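Local coordinates for protein glucoamylase (Thermoanaerobacterium thermosaccharolyticum, PDB 1LF6) that probably releases beta-D-glucose from the non-reducing ends of alpha-1,4-linked glucans as a bacterial glucoamylase of glycoside hydrolase family 15, at residues D30-A35 and L321-G326; T69-E74 and P157-Q162; S34-G39 and S648-N653; N56-E61 and P87-D92. One frame throughout, in Å; residues are numbered along the deposited sequence.

Contact 1: residues D30-A35 and L321-G326; sequences DTWASA and LSIPWG
Ala35 sets its methyl group against the backbone of Pro324, with CB 3.3 Å from Pro324 CA, tighter than two carbons usually pack. Gly326 is engaged almost as fully. A beta carbon on it would clash with Ala33 O, and its absence lets Gly326 CA come to 3.7 Å from that oxygen. Gly326 O also accepts a weak, strongly bent bond from Trp32 N (3.1 Å, 124° at the hydrogen). Residues 323-326 form a type II beta turn with Pro324 and Trp325 at its centre, and the turn belongs to the (alpha/alpha)-barrel domain, whereas 30-35 comes from the N-terminal beta domain. Trp325 is probably a substrate-binding residue; the first bond of its side chain leads away from 30-35, and its NE1 bonds to Glu583. Ile323 meets the other domain through its end: CG1 stands beside the backbone N (chi1 -59°), and CD1 lies over one face of Trp32, 3.6 Å from the centroid of the five-membered ring, a CH-pi contact. An alanine in place of Trp32 would probably leave Ile323 CD1 without its aromatic floor and open a gap over that methyl. Ile323 N donates to a water at 2.8 Å, which lies near Ala33 O.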
loop_
_atom_site.group_PDB
_atom_site.type_symbol
_atom_site.label_atom_id
_atom_site.label_comp_id
_atom_site.label_asym_id
_atom_site.label_seq_id
_atom_site.Cartn_x
_atom_site.Cartn_y
_atom_site.Cartn_z
ATOM N N ASP A 30 -21.948 -3.511 4.863
ATOM C CA ASP A 30 -20.916 -4.250 4.093
ATOM C C ASP A 30 -19.573 -3.883 4.704
ATOM O O ASP A 30 -19.478 -3.065 5.657
ATOM C CB ASP A 30 -21.086 -3.886 2.641
ATOM C CG ASP A 30 -20.521 -4.766 1.590
ATOM O OD1 ASP A 30 -20.086 -5.915 1.755
ATOM O OD2 ASP A 30 -20.578 -4.314 0.395
ATOM N N THR A 31 -18.528 -4.329 4.088
ATOM C CA THR A 31 -17.160 -4.292 4.543
ATOM C C THR A 31 -16.247 -4.176 3.349
ATOM O O THR A 31 -16.655 -4.612 2.245
ATOM C CB THR A 31 -16.881 -5.572 5.370
ATOM O OG1 THR A 31 -15.776 -5.436 6.233
ATOM C CG2 THR A 31 -16.891 -6.845 4.589
ATOM N N TRP A 32 -15.007 -3.817 3.529
ATOM C CA TRP A 32 -14.100 -3.807 2.357
ATOM C C TRP A 32 -13.552 -5.198 2.150
ATOM O O TRP A 32 -13.730 -6.112 2.946
ATOM C CB TRP A 32 -13.019 -2.760 2.567
ATOM C CG TRP A 32 -13.554 -1.343 2.554
ATOM C CD1 TRP A 32 -13.821 -0.627 3.698
ATOM C CD2 TRP A 32 -13.981 -0.561 1.454
ATOM N NE1 TRP A 32 -14.338 0.593 3.352
ATOM C CE2 TRP A 32 -14.442 0.669 1.983
ATOM C CE3 TRP A 32 -13.974 -0.749 0.068
ATOM C CZ2 TRP A 32 -14.923 1.685 1.169
ATOM C CZ3 TRP A 32 -14.440 0.268 -0.735
ATOM C CH2 TRP A 32 -14.909 1.467 -0.181
ATOM N N ALA A 33 -12.794 -5.344 1.072
ATOM C CA ALA A 33 -12.150 -6.611 0.736
ATOM C C ALA A 33 -10.862 -6.859 1.519
ATOM O O ALA A 33 -10.288 -5.947 2.113
ATOM C CB ALA A 33 -11.857 -6.659 -0.768
ATOM N N SER A 34 -10.415 -8.111 1.509
ATOM C CA SER A 34 -9.191 -8.496 2.191
ATOM C C SER A 34 -8.052 -7.601 1.707
ATOM O O SER A 34 -7.937 -7.317 0.509
ATOM C CB SER A 34 -8.858 -9.956 1.888
ATOM O OG SER A 34 -7.579 -10.298 2.384
ATOM N N ALA A 35 -7.210 -7.165 2.641
ATOM C CA ALA A 35 -6.086 -6.293 2.320
ATOM C C ALA A 35 -4.908 -7.027 1.675
ATOM O O ALA A 35 -3.965 -6.390 1.197
ATOM C CB ALA A 35 -5.623 -5.555 3.575
ATOM N N LEU A 321 -2.006 0.596 -1.168
ATOM C CA LEU A 321 -3.271 0.649 -1.882
ATOM C C LEU A 321 -4.189 -0.467 -1.387
ATOM O O LEU A 321 -4.673 -1.277 -2.167
ATOM C CB LEU A 321 -3.039 0.522 -3.393
ATOM C CG LEU A 321 -4.204 0.951 -4.298
ATOM C CD1 LEU A 321 -4.567 2.412 -4.038
ATOM C CD2 LEU A 321 -3.808 0.759 -5.753
ATOM N N SER A 322 -4.406 -0.513 -0.078
ATOM C CA SER A 322 -5.276 -1.513 0.514
ATOM C C SER A 322 -5.926 -0.964 1.773
ATOM O O SER A 322 -5.588 0.125 2.230
ATOM C CB SER A 322 -4.492 -2.787 0.856
ATOM O OG SER A 322 -3.543 -2.566 1.887
ATOM N N ILE A 323 -6.863 -1.728 2.319
ATOM C CA ILE A 323 -7.568 -1.354 3.535
ATOM C C ILE A 323 -7.397 -2.518 4.507
ATOM O O ILE A 323 -8.248 -3.403 4.581
ATOM C CB ILE A 323 -9.061 -1.131 3.246
ATOM C CG1 ILE A 323 -9.210 -0.026 2.198
ATOM C CG2 ILE A 323 -9.798 -0.781 4.532
ATOM C CD1 ILE A 323 -10.611 0.145 1.680
ATOM N N PRO A 324 -6.289 -2.526 5.265
ATOM C CA PRO A 324 -5.992 -3.587 6.234
ATOM C C PRO A 324 -7.185 -4.116 7.017
ATOM O O PRO A 324 -8.009 -3.351 7.521
ATOM C CB PRO A 324 -4.920 -2.959 7.132
ATOM C CG PRO A 324 -5.118 -1.486 6.951
ATOM C CD PRO A 324 -5.397 -1.378 5.478
ATOM N N TRP A 325 -7.266 -5.441 7.100
ATOM C CA TRP A 325 -8.344 -6.106 7.816
ATOM C C TRP A 325 -9.690 -5.547 7.368
ATOM O O TRP A 325 -10.633 -5.450 8.159
ATOM C CB TRP A 325 -8.145 -5.917 9.322
ATOM C CG TRP A 325 -6.803 -6.411 9.781
ATOM C CD1 TRP A 325 -6.382 -7.711 9.831
ATOM C CD2 TRP A 325 -5.684 -5.613 10.196
ATOM N NE1 TRP A 325 -5.074 -7.771 10.248
ATOM C CE2 TRP A 325 -4.619 -6.500 10.480
ATOM C CE3 TRP A 325 -5.477 -4.234 10.356
ATOM C CZ2 TRP A 325 -3.364 -6.054 10.913
ATOM C CZ3 TRP A 325 -4.226 -3.789 10.787
ATOM C CH2 TRP A 325 -3.187 -4.699 11.061
ATOM N N GLY A 326 -9.764 -5.188 6.087
ATOM C CA GLY A 326 -10.983 -4.638 5.521
ATOM C C GLY A 326 -12.193 -5.518 5.756
ATOM O O GLY A 326 -13.314 -5.021 5.886
HETATM O O HOH W 1 -8.257 -3.851 1.174
#

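Contact 2: residues T69-E74 and P157-Q162; sequences TADVKE and PHIKNQ
With its CG anti to the backbone N (chi1 -173°), Lys73 sets CG 3.6 Å from CE1 of His158, while its CB sits over the middle of the imidazole, 3.5 Å from the ring centroid and almost exactly on the ring normal. The result is a CH-pi contact in which the two side chains run side by side; the lysine then bends at its second torsion and ends in a salt bridge from NZ to OE1 of its neighbour Glu74. Asp71 keeps CG beside its backbone N (chi1 -60°), and its OD2 receives Lys160 N on the anti lone pair at 3.0 Å, in a nearly straight bond (171° at the hydrogen). The backbones add two further links: Asn161 N to Ala70 O at 2.7 Å, and His158 N to Asp71 O, also at 2.7 Å. Val72 and Pro157 form an antiparallel, non-hydrogen-bonded pair, so the contact starts where strands 70-80 and 150-157 lie together in the seven-stranded sheet and follows the chain as it leaves that sheet through a loop. Past the paired residues the side chain of Asp71 takes over, its carboxylate holding the loop at Lys160 N. Beyond the lysine, His158 bonds through NE2 to Asp30 OD2 and meets the Trp32 ring edge-to-face; a carboxylate at NE2 would be expected to raise the proton affinity of the imidazole.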
loop_
_atom_site.group_PDB
_atom_site.type_symbol
_atom_site.label_atom_id
_atom_site.label_comp_id
_atom_site.label_asym_id
_atom_site.label_seq_id
_atom_site.Cartn_x
_atom_site.Cartn_y
_atom_site.Cartn_z
ATOM N N THR A 69 -9.577 7.547 -3.504
ATOM C CA THR A 69 -11.022 7.489 -3.701
ATOM C C THR A 69 -11.429 6.120 -4.247
ATOM O O THR A 69 -11.433 5.893 -5.462
ATOM C CB THR A 69 -11.505 8.587 -4.674
ATOM O OG1 THR A 69 -10.997 9.854 -4.246
ATOM C CG2 THR A 69 -13.036 8.660 -4.689
ATOM N N ALA A 70 -11.742 5.200 -3.340
ATOM C CA ALA A 70 -12.169 3.864 -3.726
ATOM C C ALA A 70 -13.648 3.975 -4.073
ATOM O O ALA A 70 -14.406 4.652 -3.381
ATOM C CB ALA A 70 -11.962 2.891 -2.578
ATOM N N ASP A 71 -14.053 3.314 -5.148
ATOM C CA ASP A 71 -15.436 3.371 -5.599
ATOM C C ASP A 71 -16.045 1.992 -5.733
ATOM O O ASP A 71 -17.256 1.851 -5.891
ATOM C CB ASP A 71 -15.505 4.065 -6.958
ATOM C CG ASP A 71 -14.971 5.472 -6.920
ATOM O OD1 ASP A 71 -14.007 5.762 -7.658
ATOM O OD2 ASP A 71 -15.515 6.293 -6.152
ATOM N N VAL A 72 -15.196 0.974 -5.670
ATOM C CA VAL A 72 -15.642 -0.400 -5.825
ATOM C C VAL A 72 -15.114 -1.301 -4.715
ATOM O O VAL A 72 -13.981 -1.147 -4.265
ATOM C CB VAL A 72 -15.165 -0.956 -7.187
ATOM C CG1 VAL A 72 -15.632 -2.389 -7.367
ATOM C CG2 VAL A 72 -15.676 -0.069 -8.313
ATOM N N LYS A 73 -15.938 -2.243 -4.273
ATOM C CA LYS A 73 -15.518 -3.163 -3.230
ATOM C C LYS A 73 -15.043 -4.450 -3.896
ATOM O O LYS A 73 -13.987 -4.986 -3.554
ATOM C CB LYS A 73 -16.683 -3.444 -2.277
ATOM C CG LYS A 73 -16.321 -4.267 -1.045
ATOM C CD LYS A 73 -16.565 -5.748 -1.254
ATOM C CE LYS A 73 -16.364 -6.528 0.040
ATOM N NZ LYS A 73 -16.733 -7.964 -0.106
ATOM N N GLU A 74 -15.825 -4.927 -4.863
ATOM C CA GLU A 74 -15.503 -6.148 -5.589
ATOM C C GLU A 74 -16.265 -6.305 -6.898
ATOM O O GLU A 74 -17.275 -5.647 -7.138
ATOM C CB GLU A 74 -15.819 -7.384 -4.752
ATOM C CG GLU A 74 -14.895 -7.665 -3.601
ATOM C CD GLU A 74 -15.130 -9.054 -3.051
ATOM O OE1 GLU A 74 -16.302 -9.370 -2.746
ATOM O OE2 GLU A 74 -14.152 -9.829 -2.929
ATOM N N PRO A 157 -20.664 -1.746 -5.969
ATOM C CA PRO A 157 -20.131 -0.387 -5.923
ATOM C C PRO A 157 -20.140 0.232 -4.528
ATOM O O PRO A 157 -21.118 0.110 -3.785
ATOM C CB PRO A 157 -21.038 0.362 -6.889
ATOM C CG PRO A 157 -22.357 -0.298 -6.663
ATOM C CD PRO A 157 -21.994 -1.768 -6.605
ATOM N N HIS A 158 -19.030 0.876 -4.180
ATOM C CA HIS A 158 -18.883 1.581 -2.907
ATOM C C HIS A 158 -18.335 2.943 -3.290
ATOM O O HIS A 158 -17.232 3.315 -2.891
ATOM C CB HIS A 158 -17.882 0.880 -1.990
ATOM C CG HIS A 158 -18.447 -0.301 -1.269
ATOM N ND1 HIS A 158 -17.895 -0.792 -0.107
ATOM C CD2 HIS A 158 -19.505 -1.099 -1.551
ATOM C CE1 HIS A 158 -18.587 -1.842 0.297
ATOM N NE2 HIS A 158 -19.569 -2.050 -0.562
ATOM N N ILE A 159 -19.115 3.677 -4.073
ATOM C CA ILE A 159 -18.701 4.981 -4.562
ATOM C C ILE A 159 -18.294 5.961 -3.474
ATOM O O ILE A 159 -18.968 6.106 -2.448
ATOM C CB ILE A 159 -19.802 5.588 -5.452
ATOM C CG1 ILE A 159 -20.159 4.582 -6.548
ATOM C CG2 ILE A 159 -19.319 6.898 -6.082
ATOM C CD1 ILE A 159 -21.387 4.947 -7.339
ATOM N N LYS A 160 -17.171 6.628 -3.717
ATOM C CA LYS A 160 -16.607 7.595 -2.789
ATOM C C LYS A 160 -16.386 7.045 -1.383
ATOM O O LYS A 160 -16.822 7.630 -0.394
ATOM C CB LYS A 160 -17.464 8.859 -2.737
ATOM C CG LYS A 160 -17.220 9.801 -3.903
ATOM C CD LYS A 160 -17.652 11.218 -3.554
ATOM C CE LYS A 160 -17.082 12.223 -4.533
ATOM N NZ LYS A 160 -17.354 13.623 -4.100
ATOM N N ASN A 161 -15.703 5.907 -1.318
ATOM C CA ASN A 161 -15.350 5.255 -0.056
ATOM C C ASN A 161 -16.462 4.825 0.893
ATOM O O ASN A 161 -16.259 4.808 2.105
ATOM C CB ASN A 161 -14.367 6.140 0.717
ATOM C CG ASN A 161 -13.124 6.456 -0.087
ATOM O OD1 ASN A 161 -12.887 7.604 -0.456
ATOM N ND2 ASN A 161 -12.328 5.436 -0.369
ATOM N N GLN A 162 -17.631 4.479 0.364
ATOM C CA GLN A 162 -18.714 4.024 1.231
ATOM C C GLN A 162 -19.660 3.091 0.492
ATOM O O GLN A 162 -20.058 3.355 -0.644
ATOM C CB GLN A 162 -19.488 5.209 1.832
ATOM C CG GLN A 162 -20.468 5.895 0.913
ATOM C CD GLN A 162 -21.345 6.884 1.661
ATOM O OE1 GLN A 162 -20.852 7.861 2.228
ATOM N NE2 GLN A 162 -22.653 6.632 1.670
#

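Contact 3: residues S34-G39 and S648-N653; sequences SAQKQG and SASPLN
The flat peptide carbonyl of Ala35 is met within its own plane by Ser650, whose OG donates to a lone pair of Ala35 O at 2.7 Å (C=O...O angle 133°). The carboxamide of Gln36, the second flat group, reaches Ser648 through a water: NE2 donates to it at 2.9 Å, and the water in turn donates to Ser648 O at 2.8 Å. The other polar atom of the amide, OE1, takes a bond from Asn629. This is an interface between domains, joining a loop of the N-terminal beta domain to the segment that leads into helix 653-668 of the (alpha/alpha) barrel, with Leu652 at the N-cap. Lys37 holds CG beside its backbone N (chi1 -54°), which places CG 3.3 Å from Ser650 O. Its chain then turns back, and NZ donates to Ser34 O at 2.8 Å and forms a salt bridge with Glu61. An alanine in place of Lys37 would probably leave the Glu61 carboxylate and Ser34 O without this ammonium and remove the CG contact with Ser650 O. Lys37 CB also lies near the ring of Pro651, which follows a cis peptide bond. Ala35 O and Ser650 O, both acceptors, lie 3.0 Å apart.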
loop_
_atom_site.group_PDB
_atom_site.type_symbol
_atom_site.label_atom_id
_atom_site.label_comp_id
_atom_site.label_asym_id
_atom_site.label_seq_id
_atom_site.Cartn_x
_atom_site.Cartn_y
_atom_site.Cartn_z
ATOM N N SER A 34 -10.415 -8.111 1.509
ATOM C CA SER A 34 -9.191 -8.496 2.191
ATOM C C SER A 34 -8.052 -7.601 1.707
ATOM O O SER A 34 -7.937 -7.317 0.509
ATOM C CB SER A 34 -8.858 -9.956 1.888
ATOM O OG SER A 34 -7.579 -10.298 2.384
ATOM N N ALA A 35 -7.210 -7.165 2.641
ATOM C CA ALA A 35 -6.086 -6.293 2.320
ATOM C C ALA A 35 -4.908 -7.027 1.675
ATOM O O ALA A 35 -3.965 -6.390 1.197
ATOM C CB ALA A 35 -5.623 -5.555 3.575
ATOM N N GLN A 36 -4.948 -8.356 1.677
ATOM C CA GLN A 36 -3.894 -9.155 1.047
ATOM C C GLN A 36 -4.212 -9.134 -0.448
ATOM O O GLN A 36 -5.224 -9.685 -0.892
ATOM C CB GLN A 36 -3.907 -10.591 1.599
ATOM C CG GLN A 36 -3.265 -11.642 0.700
ATOM C CD GLN A 36 -1.766 -11.437 0.459
ATOM O OE1 GLN A 36 -1.165 -12.167 -0.329
ATOM N NE2 GLN A 36 -1.162 -10.452 1.131
ATOM N N LYS A 37 -3.349 -8.483 -1.220
ATOM C CA LYS A 37 -3.581 -8.354 -2.646
ATOM C C LYS A 37 -2.713 -9.228 -3.533
ATOM O O LYS A 37 -1.515 -9.382 -3.298
ATOM C CB LYS A 37 -3.413 -6.886 -3.066
ATOM C CG LYS A 37 -4.267 -5.908 -2.275
ATOM C CD LYS A 37 -5.745 -6.245 -2.374
ATOM C CE LYS A 37 -6.589 -5.202 -1.662
ATOM N NZ LYS A 37 -8.041 -5.561 -1.653
ATOM N N GLN A 38 -3.337 -9.788 -4.564
ATOM C CA GLN A 38 -2.646 -10.630 -5.539
ATOM C C GLN A 38 -1.983 -9.718 -6.553
ATOM O O GLN A 38 -1.042 -10.115 -7.240
ATOM C CB GLN A 38 -3.644 -11.535 -6.264
ATOM C CG GLN A 38 -4.146 -12.706 -5.450
ATOM C CD GLN A 38 -5.237 -13.459 -6.174
ATOM O OE1 GLN A 38 -6.314 -12.919 -6.419
ATOM N NE2 GLN A 38 -4.966 -14.709 -6.528
ATOM N N GLY A 39 -2.485 -8.492 -6.641
ATOM C CA GLY A 39 -1.921 -7.537 -7.577
ATOM C C GLY A 39 -2.555 -6.167 -7.485
ATOM O O GLY A 39 -3.641 -6.007 -6.922
ATOM N N SER A 648 -2.710 -7.961 7.160
ATOM C CA SER A 648 -2.198 -6.608 7.290
ATOM C C SER A 648 -2.145 -5.960 5.912
ATOM O O SER A 648 -2.386 -6.614 4.891
ATOM C CB SER A 648 -0.799 -6.643 7.903
ATOM O OG SER A 648 0.059 -7.453 7.117
ATOM N N ALA A 649 -1.830 -4.672 5.887
ATOM C CA ALA A 649 -1.745 -3.941 4.636
ATOM C C ALA A 649 -0.776 -4.606 3.654
ATOM O O ALA A 649 0.237 -5.187 4.047
ATOM C CB ALA A 649 -1.301 -2.499 4.909
ATOM N N SER A 650 -1.122 -4.528 2.375
ATOM C CA SER A 650 -0.290 -5.052 1.296
ATOM C C SER A 650 -0.870 -4.524 -0.014
ATOM O O SER A 650 -2.083 -4.487 -0.202
ATOM C CB SER A 650 -0.287 -6.576 1.280
ATOM O OG SER A 650 -1.416 -7.061 0.584
ATOM N N PRO A 651 -0.004 -4.070 -0.925
ATOM C CA PRO A 651 1.453 -4.009 -0.742
ATOM C C PRO A 651 1.878 -2.881 0.197
ATOM O O PRO A 651 1.306 -1.791 0.148
ATOM C CB PRO A 651 1.969 -3.790 -2.171
ATOM C CG PRO A 651 0.842 -3.045 -2.836
ATOM C CD PRO A 651 -0.382 -3.777 -2.317
ATOM N N LEU A 652 2.859 -3.140 1.064
ATOM C CA LEU A 652 3.361 -2.087 1.951
ATOM C C LEU A 652 4.474 -1.442 1.137
ATOM O O LEU A 652 5.560 -2.007 0.989
ATOM C CB LEU A 652 3.925 -2.655 3.264
ATOM C CG LEU A 652 4.390 -1.597 4.275
ATOM C CD1 LEU A 652 3.193 -0.777 4.745
ATOM C CD2 LEU A 652 5.060 -2.247 5.468
ATOM N N ASN A 653 4.188 -0.267 0.593
ATOM C CA ASN A 653 5.138 0.437 -0.257
ATOM C C ASN A 653 6.523 0.637 0.339
ATOM O O ASN A 653 7.526 0.509 -0.361
ATOM C CB ASN A 653 4.532 1.769 -0.706
ATOM C CG ASN A 653 3.316 1.571 -1.605
ATOM O OD1 ASN A 653 3.182 0.531 -2.261
ATOM N ND2 ASN A 653 2.436 2.562 -1.650
HETATM O O HOH W 2 -1.620 -9.057 3.687
#

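Contact 4: residues N56-E61 and P87-D92; sequences NGAISE and PDETKD
Thr90 meets Asn56 and Ala58 mostly by van der Waals packing. Its CG2 stands anti to the carbonyl carbon, beside the backbone N, and from there meets Ala58 CB at 3.7 Å. Asn56 contributes its CB, 3.5 Å from Thr90 O. A CA-H...O contact supplements the packing, with Thr90 CA 3.2 Å from Asn56 O and an angle of 153° at the hydrogen. Asn56 and Gly57, both with positive phi, form the tight connection between strands 51-55 and 58-63, a beta hairpin whose turn resembles type I', and the short, weakly bonded helix 89-92 lies against it.

Hydrogen bonds work within 87-92 and shape the surface it presents. Asp88 is the N-cap: its OD2 takes Thr90 N at 2.9 Å and Thr90 OG1, set between backbone N and carbonyl carbon (chi1 66°), at 2.6 Å, both from the same face above the carboxylate plane. Asp88 O receives Lys91 N and Asp92 N, and Asp88 N donates to Asp92 OD2.

Charge enters through Glu89, whose OE1 lies 3.9 Å from Gly57 O, two acceptors brought near each other. Outside donors serve both: Asn111 ND2 bonds to each of them, and Lys122 NZ bonds to Gly57 O and forms a salt bridge with Glu89 OE2, which also takes Phe77 N. The buried carboxylate is therefore likely to be kept ionised, with its negative charge offset by the ammonium of Lys122.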
loop_
_atom_site.group_PDB
_atom_site.type_symbol
_atom_site.label_atom_id
_atom_site.label_comp_id
_atom_site.label_asym_id
_atom_site.label_seq_id
_atom_site.Cartn_x
_atom_site.Cartn_y
_atom_site.Cartn_z
ATOM N N ASN A 56 -8.255 -12.638 -3.678
ATOM C CA ASN A 56 -9.079 -13.837 -3.707
ATOM C C ASN A 56 -9.608 -14.184 -5.096
ATOM O O ASN A 56 -10.761 -14.587 -5.248
ATOM C CB ASN A 56 -10.241 -13.673 -2.720
ATOM C CG ASN A 56 -9.765 -13.563 -1.281
ATOM O OD1 ASN A 56 -10.353 -12.851 -0.469
ATOM N ND2 ASN A 56 -8.697 -14.278 -0.959
ATOM N N GLY A 57 -8.757 -14.011 -6.104
ATOM C CA GLY A 57 -9.135 -14.338 -7.466
ATOM C C GLY A 57 -10.064 -13.371 -8.162
ATOM O O GLY A 57 -10.590 -13.671 -9.233
ATOM N N ALA A 58 -10.267 -12.197 -7.581
ATOM C CA ALA A 58 -11.158 -11.233 -8.202
ATOM C C ALA A 58 -10.764 -9.791 -7.947
ATOM O O ALA A 58 -10.035 -9.476 -7.004
ATOM C CB ALA A 58 -12.589 -11.469 -7.725
ATOM N N ILE A 59 -11.250 -8.921 -8.815
ATOM C CA ILE A 59 -10.997 -7.504 -8.688
ATOM C C ILE A 59 -11.585 -7.059 -7.352
ATOM O O ILE A 59 -12.737 -7.366 -7.043
ATOM C CB ILE A 59 -11.684 -6.733 -9.834
ATOM C CG1 ILE A 59 -10.921 -6.976 -11.139
ATOM C CG2 ILE A 59 -11.796 -5.256 -9.494
ATOM C CD1 ILE A 59 -11.648 -6.495 -12.383
ATOM N N SER A 60 -10.785 -6.373 -6.543
ATOM C CA SER A 60 -11.272 -5.878 -5.265
ATOM C C SER A 60 -11.488 -4.370 -5.420
ATOM O O SER A 60 -12.192 -3.940 -6.335
ATOM C CB SER A 60 -10.273 -6.200 -4.142
ATOM O OG SER A 60 -8.935 -5.921 -4.518
ATOM N N GLU A 61 -10.887 -3.562 -4.556
ATOM C CA GLU A 61 -11.065 -2.115 -4.657
ATOM C C GLU A 61 -10.570 -1.522 -5.978
ATOM O O GLU A 61 -9.541 -1.936 -6.518
ATOM C CB GLU A 61 -10.346 -1.387 -3.515
ATOM C CG GLU A 61 -10.950 -1.562 -2.133
ATOM C CD GLU A 61 -10.423 -2.783 -1.404
ATOM O OE1 GLU A 61 -9.470 -3.407 -1.902
ATOM O OE2 GLU A 61 -10.962 -3.111 -0.326
ATOM N N PRO A 87 -21.245 -21.964 -6.196
ATOM C CA PRO A 87 -19.930 -21.522 -5.716
ATOM C C PRO A 87 -19.539 -20.085 -6.058
ATOM O O PRO A 87 -19.767 -19.604 -7.168
ATOM C CB PRO A 87 -18.977 -22.532 -6.349
ATOM C CG PRO A 87 -19.613 -22.776 -7.657
ATOM C CD PRO A 87 -21.080 -22.940 -7.289
ATOM N N ASP A 88 -18.950 -19.418 -5.070
ATOM C CA ASP A 88 -18.464 -18.048 -5.195
ATOM C C ASP A 88 -16.977 -18.231 -5.471
ATOM O O ASP A 88 -16.255 -18.764 -4.631
ATOM C CB ASP A 88 -18.689 -17.307 -3.873
ATOM C CG ASP A 88 -18.103 -15.893 -3.866
ATOM O OD1 ASP A 88 -18.522 -15.095 -2.997
ATOM O OD2 ASP A 88 -17.231 -15.576 -4.702
ATOM N N GLU A 89 -16.527 -17.813 -6.650
ATOM C CA GLU A 89 -15.125 -17.978 -7.028
ATOM C C GLU A 89 -14.144 -17.440 -5.984
ATOM O O GLU A 89 -13.083 -18.025 -5.771
ATOM C CB GLU A 89 -14.849 -17.310 -8.382
ATOM C CG GLU A 89 -14.635 -15.803 -8.311
ATOM C CD GLU A 89 -14.291 -15.187 -9.658
ATOM O OE1 GLU A 89 -13.552 -15.828 -10.434
ATOM O OE2 GLU A 89 -14.746 -14.057 -9.931
ATOM N N THR A 90 -14.504 -16.339 -5.327
ATOM C CA THR A 90 -13.624 -15.739 -4.329
ATOM C C THR A 90 -13.409 -16.586 -3.081
ATOM O O THR A 90 -12.575 -16.254 -2.240
ATOM C CB THR A 90 -14.119 -14.331 -3.893
ATOM O OG1 THR A 90 -15.371 -14.438 -3.205
ATOM C CG2 THR A 90 -14.292 -13.431 -5.103
ATOM N N LYS A 91 -14.143 -17.687 -2.949
ATOM C CA LYS A 91 -13.974 -18.539 -1.774
ATOM C C LYS A 91 -14.078 -20.032 -2.053
ATOM O O LYS A 91 -13.620 -20.844 -1.253
ATOM C CB LYS A 91 -14.990 -18.149 -0.701
ATOM C CG LYS A 91 -16.406 -18.046 -1.210
ATOM C CD LYS A 91 -17.063 -16.759 -0.737
ATOM C CE LYS A 91 -17.197 -16.722 0.777
ATOM N NZ LYS A 91 -17.892 -15.484 1.216
ATOM N N ASP A 92 -14.668 -20.395 -3.188
ATOM C CA ASP A 92 -14.834 -21.805 -3.527
ATOM C C ASP A 92 -13.934 -22.271 -4.663
ATOM O O ASP A 92 -14.142 -23.351 -5.221
ATOM C CB ASP A 92 -16.294 -22.086 -3.889
ATOM C CG ASP A 92 -17.255 -21.651 -2.802
ATOM O OD1 ASP A 92 -16.977 -21.940 -1.621
ATOM O OD2 ASP A 92 -18.285 -21.026 -3.128
#

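How the contacts relate
Contacts 1 and 3 start from one loop, 30-38, leading into strand 39-42, and share Ser34 and Ala35; their centres are about 9 Å apart, and both join the N-terminal beta domain to the (alpha/alpha) barrel. Contacts 2 and 4 lie wholly within the beta domain, about 17 Å apart between centres, on neighbouring strands 70-80 and 58-63 of the seven-stranded sheet; along the chain their segments alternate. Both fall within the long sequence spans closed by contacts 1 and 3. Asp30 to His158 links contact 1 with contact 2, and Lys37 to Glu61 links contact 3 with contact 4. This loop of the beta domain is therefore bonded both to its own sheet and to barrel segments near the probable substrate site.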